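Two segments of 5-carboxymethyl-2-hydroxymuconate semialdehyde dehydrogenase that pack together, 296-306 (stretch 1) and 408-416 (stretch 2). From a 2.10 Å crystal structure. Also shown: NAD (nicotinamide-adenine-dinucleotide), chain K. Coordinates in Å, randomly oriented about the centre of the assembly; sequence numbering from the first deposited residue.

Stretch 1 (296-306) QIFSFNGERCT
Stretch 2 (408-416) EEIFGPVLV

Two stretches of one chain, at least 104 residues apart in sequence wherever they touch, bury 510 Å² between them without a single direct hydrogen bond, and so illustrate how close backbone packing, with apolar contacts beside it, can form an interface without direct hydrogen bonds. The closest register is Gly302 against Pro413, with their CA atoms 3.8 Å apart; Glu303 and Phe411 follow at 5.0 Å, CA to CA. Such proximity requires glycine: at phi/psi 71/2 an ideal CB on Gly302 would lie 2.2 Å from Pro413 N. Gly302 O comes within 3.2 Å of Gly412 N, yet the angle is too poor for a hydrogen bond.

Ser299 is the first residue after the helix to leave helical phi/psi, and Phe300 (55/35), Asn301 (51/29) and Gly302 all adopt positive phi. This turn is braced internally by Gly302 N to Ser299 O (3.0 Å) and Glu303 N to Phe300 O (2.8 Å), while Arg304 NH2 donates to Ser299 OG at 2.8 Å. In stretch 2, Phe411 (59/49) and extended Gly412 (-155/174) lead through Pro413 (-76/64) into the strand beginning at Val414.

Apolar packing adds to the contact. Ile297 (chi1 t, chi2 p) points toward stretch 2 and places CG1 4.0 Å from CB of Leu415, also t, p and pointing toward its partner. Phe298, chi1 m, starts sideways but its end comes nearer, setting CD2 3.9 Å from Pro413 CB, with Pro413 O at its ring edge, 3.6 Å from CE2.

The Phe411 ring, chi1 -148° and chi2 57°, likewise starts sideways and ends nearer, and is sandwiched: the Glu303 carbonyl carbon covers one face and NAD C3D the other, while Cys305 N meets its edge, 3.6 Å from CE1. Glu409, pointing toward stretch 1 and t at chi1 and chi2, accepts hydrogen bonds from the NAD ribose, O2D to OE1 at 2.5 Å and O3D to OE2 at 2.6 Å. Cys305, chi1 p, brings SG 3.2 Å from NAD C4N, so both stretches converge on the cofactor.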

# COMPACT_ATOMS: atom_id res chain seq x y z
N GLN C 296 25.15 -17.32 16.51
CA GLN C 296 25.16 -16.63 15.22
C GLN C 296 26.43 -16.76 14.38
O GLN C 296 26.42 -16.51 13.18
CB GLN C 296 24.81 -15.15 15.42
CG GLN C 296 24.18 -14.50 14.19
CD GLN C 296 22.97 -15.27 13.69
OE1 GLN C 296 21.99 -15.43 14.40
NE2 GLN C 296 23.04 -15.75 12.45
N ILE C 297 27.55 -17.15 15.00
CA ILE C 297 28.77 -17.31 14.23
C ILE C 297 29.14 -18.79 14.07
O ILE C 297 29.59 -19.20 13.00
CB ILE C 297 29.98 -16.55 14.85
CG1 ILE C 297 31.24 -16.81 14.02
CG2 ILE C 297 30.25 -17.02 16.27
CD1 ILE C 297 31.10 -16.51 12.53
N PHE C 298 28.93 -19.59 15.11
CA PHE C 298 29.31 -20.99 15.04
C PHE C 298 28.27 -21.99 14.53
O PHE C 298 28.62 -23.08 14.11
CB PHE C 298 29.86 -21.44 16.40
CG PHE C 298 31.09 -20.67 16.83
CD1 PHE C 298 31.14 -20.03 18.06
CD2 PHE C 298 32.17 -20.55 15.96
CE1 PHE C 298 32.26 -19.27 18.43
CE2 PHE C 298 33.29 -19.79 16.32
CZ PHE C 298 33.34 -19.15 17.55
N SER C 299 26.99 -21.62 14.55
CA SER C 299 25.97 -22.54 14.05
C SER C 299 26.18 -22.71 12.54
O SER C 299 26.85 -21.89 11.90
CB SER C 299 24.56 -21.99 14.31
OG SER C 299 24.33 -20.83 13.54
N PHE C 300 25.60 -23.76 11.97
CA PHE C 300 25.71 -24.05 10.54
C PHE C 300 27.19 -24.13 10.11
O PHE C 300 27.55 -23.73 9.00
CB PHE C 300 24.96 -22.98 9.74
CG PHE C 300 24.24 -23.52 8.52
CD1 PHE C 300 24.82 -23.45 7.26
CD2 PHE C 300 23.00 -24.14 8.65
CE1 PHE C 300 24.17 -23.98 6.14
CE2 PHE C 300 22.34 -24.67 7.54
CZ PHE C 300 22.93 -24.59 6.28
N ASN C 301 28.01 -24.66 11.01
CA ASN C 301 29.45 -24.82 10.79
C ASN C 301 30.12 -23.54 10.33
O ASN C 301 31.12 -23.58 9.63
CB ASN C 301 29.74 -25.92 9.75
CG ASN C 301 29.11 -27.25 10.11
OD1 ASN C 301 28.73 -27.49 11.25
ND2 ASN C 301 29.00 -28.14 9.12
N GLY C 302 29.57 -22.39 10.73
CA GLY C 302 30.15 -21.12 10.33
C GLY C 302 29.96 -20.78 8.86
O GLY C 302 30.42 -19.74 8.39
N GLU C 303 29.27 -21.64 8.12
CA GLU C 303 29.04 -21.42 6.70
C GLU C 303 27.66 -20.82 6.43
O GLU C 303 26.87 -21.33 5.64
CB GLU C 303 29.22 -22.75 5.95
CG GLU C 303 30.58 -23.38 6.23
CD GLU C 303 30.71 -24.81 5.74
OE1 GLU C 303 29.82 -25.63 6.05
OE2 GLU C 303 31.70 -25.11 5.06
N ARG C 304 27.38 -19.71 7.12
CA ARG C 304 26.12 -19.00 7.00
C ARG C 304 26.42 -17.57 6.54
O ARG C 304 27.28 -16.90 7.10
CB ARG C 304 25.41 -18.98 8.35
CG ARG C 304 24.06 -18.30 8.34
CD ARG C 304 22.94 -19.27 8.67
NE ARG C 304 22.93 -19.68 10.07
CZ ARG C 304 22.13 -20.62 10.56
NH1 ARG C 304 21.28 -21.25 9.75
NH2 ARG C 304 22.17 -20.95 11.84
N CYS C 305 25.72 -17.12 5.50
CA CYS C 305 25.95 -15.79 4.96
C CYS C 305 25.68 -14.67 5.95
O CYS C 305 26.34 -13.63 5.92
CB CYS C 305 25.08 -15.56 3.73
SG CYS C 305 23.29 -15.59 4.02
N THR C 306 24.69 -14.87 6.82
CA THR C 306 24.31 -13.88 7.82
C THR C 306 25.06 -14.04 9.14
O THR C 306 24.70 -13.43 10.15
CB THR C 306 22.81 -13.98 8.12
OG1 THR C 306 22.52 -15.31 8.56
CG2 THR C 306 21.99 -13.66 6.87
N GLU C 408 37.49 -9.29 5.17
CA GLU C 408 37.10 -10.29 4.19
C GLU C 408 36.29 -11.43 4.76
O GLU C 408 36.52 -11.87 5.89
CB GLU C 408 38.33 -10.83 3.47
CG GLU C 408 39.17 -9.76 2.81
CD GLU C 408 40.30 -10.32 1.95
OE1 GLU C 408 41.14 -9.52 1.49
OE2 GLU C 408 40.34 -11.56 1.73
N GLU C 409 35.33 -11.90 3.97
CA GLU C 409 34.47 -13.00 4.38
C GLU C 409 35.26 -14.31 4.39
O GLU C 409 35.85 -14.70 3.38
CB GLU C 409 33.28 -13.12 3.43
CG GLU C 409 32.23 -14.11 3.93
CD GLU C 409 31.07 -14.30 2.96
OE1 GLU C 409 29.97 -14.65 3.41
OE2 GLU C 409 31.28 -14.10 1.75
N ILE C 410 35.26 -14.98 5.53
CA ILE C 410 35.96 -16.25 5.65
C ILE C 410 35.01 -17.42 5.39
O ILE C 410 35.41 -18.43 4.81
CB ILE C 410 36.59 -16.37 7.05
CG1 ILE C 410 37.54 -15.19 7.28
CG2 ILE C 410 37.33 -17.70 7.19
CD1 ILE C 410 38.02 -15.06 8.71
N PHE C 411 33.76 -17.27 5.80
CA PHE C 411 32.74 -18.29 5.59
C PHE C 411 33.11 -19.62 6.25
O PHE C 411 33.04 -20.69 5.63
CB PHE C 411 32.48 -18.50 4.09
CG PHE C 411 31.06 -18.88 3.78
CD1 PHE C 411 30.00 -18.05 4.17
CD2 PHE C 411 30.77 -20.06 3.11
CE1 PHE C 411 28.68 -18.40 3.90
CE2 PHE C 411 29.44 -20.42 2.83
CZ PHE C 411 28.39 -19.59 3.23
N GLY C 412 33.49 -19.52 7.51
CA GLY C 412 33.86 -20.68 8.29
C GLY C 412 33.63 -20.33 9.75
O GLY C 412 33.30 -19.18 10.05
N PRO C 413 33.79 -21.28 10.67
CA PRO C 413 33.57 -20.97 12.09
C PRO C 413 34.73 -20.17 12.68
O PRO C 413 35.44 -20.65 13.58
CB PRO C 413 33.41 -22.36 12.71
CG PRO C 413 34.34 -23.20 11.89
CD PRO C 413 34.09 -22.71 10.48
N VAL C 414 34.91 -18.96 12.17
CA VAL C 414 35.98 -18.07 12.62
C VAL C 414 35.42 -16.71 13.00
O VAL C 414 34.77 -16.04 12.20
CB VAL C 414 37.04 -17.85 11.51
CG1 VAL C 414 38.14 -16.93 12.04
CG2 VAL C 414 37.64 -19.19 11.07
N LEU C 415 35.69 -16.30 14.23
CA LEU C 415 35.20 -15.02 14.74
C LEU C 415 36.33 -14.07 15.10
O LEU C 415 37.39 -14.50 15.55
CB LEU C 415 34.35 -15.25 16.00
CG LEU C 415 33.78 -14.01 16.70
CD1 LEU C 415 32.66 -13.41 15.84
CD2 LEU C 415 33.23 -14.40 18.07
N VAL C 416 36.10 -12.78 14.88
CA VAL C 416 37.08 -11.77 15.23
C VAL C 416 36.39 -10.75 16.13
O VAL C 416 35.40 -10.13 15.74
CB VAL C 416 37.68 -11.06 13.97
CG1 VAL C 416 36.59 -10.37 13.17
CG2 VAL C 416 38.73 -10.06 14.41
PA NAD K . 29.97 -19.21 -5.60
O1A NAD K . 31.21 -19.57 -6.28
O2A NAD K . 29.54 -17.84 -5.92
O5B NAD K . 28.71 -20.17 -5.97
C5B NAD K . 27.35 -19.72 -6.24
C4B NAD K . 26.93 -20.26 -7.60
O4B NAD K . 27.72 -19.50 -8.54
C3B NAD K . 27.33 -21.74 -7.86
O3B NAD K . 26.17 -22.51 -8.26
C2B NAD K . 28.41 -21.62 -8.94
O2B NAD K . 28.46 -22.75 -9.84
C1B NAD K . 28.02 -20.32 -9.61
N9A NAD K . 29.13 -19.71 -10.33
C8A NAD K . 30.46 -19.61 -9.98
N7A NAD K . 31.22 -18.98 -10.90
C5A NAD K . 30.30 -18.67 -11.90
C6A NAD K . 30.45 -17.99 -13.17
N6A NAD K . 31.62 -17.52 -13.61
N1A NAD K . 29.30 -17.84 -13.93
C2A NAD K . 28.08 -18.33 -13.46
N3A NAD K . 27.85 -18.96 -12.32
C4A NAD K . 29.00 -19.10 -11.57
O3 NAD K . 30.19 -19.42 -4.11
PN NAD K . 29.63 -20.31 -2.93
O1N NAD K . 30.81 -20.96 -2.32
O2N NAD K . 28.59 -21.21 -3.45
O5D NAD K . 29.19 -19.08 -2.09
C5D NAD K . 29.00 -19.00 -0.70
C4D NAD K . 28.68 -17.53 -0.69
O4D NAD K . 27.27 -17.28 -0.90
C3D NAD K . 29.14 -16.74 0.52
O3D NAD K . 29.87 -15.55 0.16
C2D NAD K . 27.82 -16.48 1.24
O2D NAD K . 27.91 -15.31 2.07
C1D NAD K . 26.87 -16.36 0.07
N1N NAD K . 25.46 -16.57 0.43
C2N NAD K . 24.72 -15.40 0.45
C3N NAD K . 23.39 -15.51 0.81
C7N NAD K . 22.47 -14.30 0.89
O7N NAD K . 21.31 -14.47 1.20
N7N NAD K . 22.96 -13.07 0.63
C4N NAD K . 22.79 -16.82 1.14
C5N NAD K . 23.67 -17.94 1.08
C6N NAD K . 25.00 -17.89 0.74
O HOH W 1 29.62 -15.53 6.58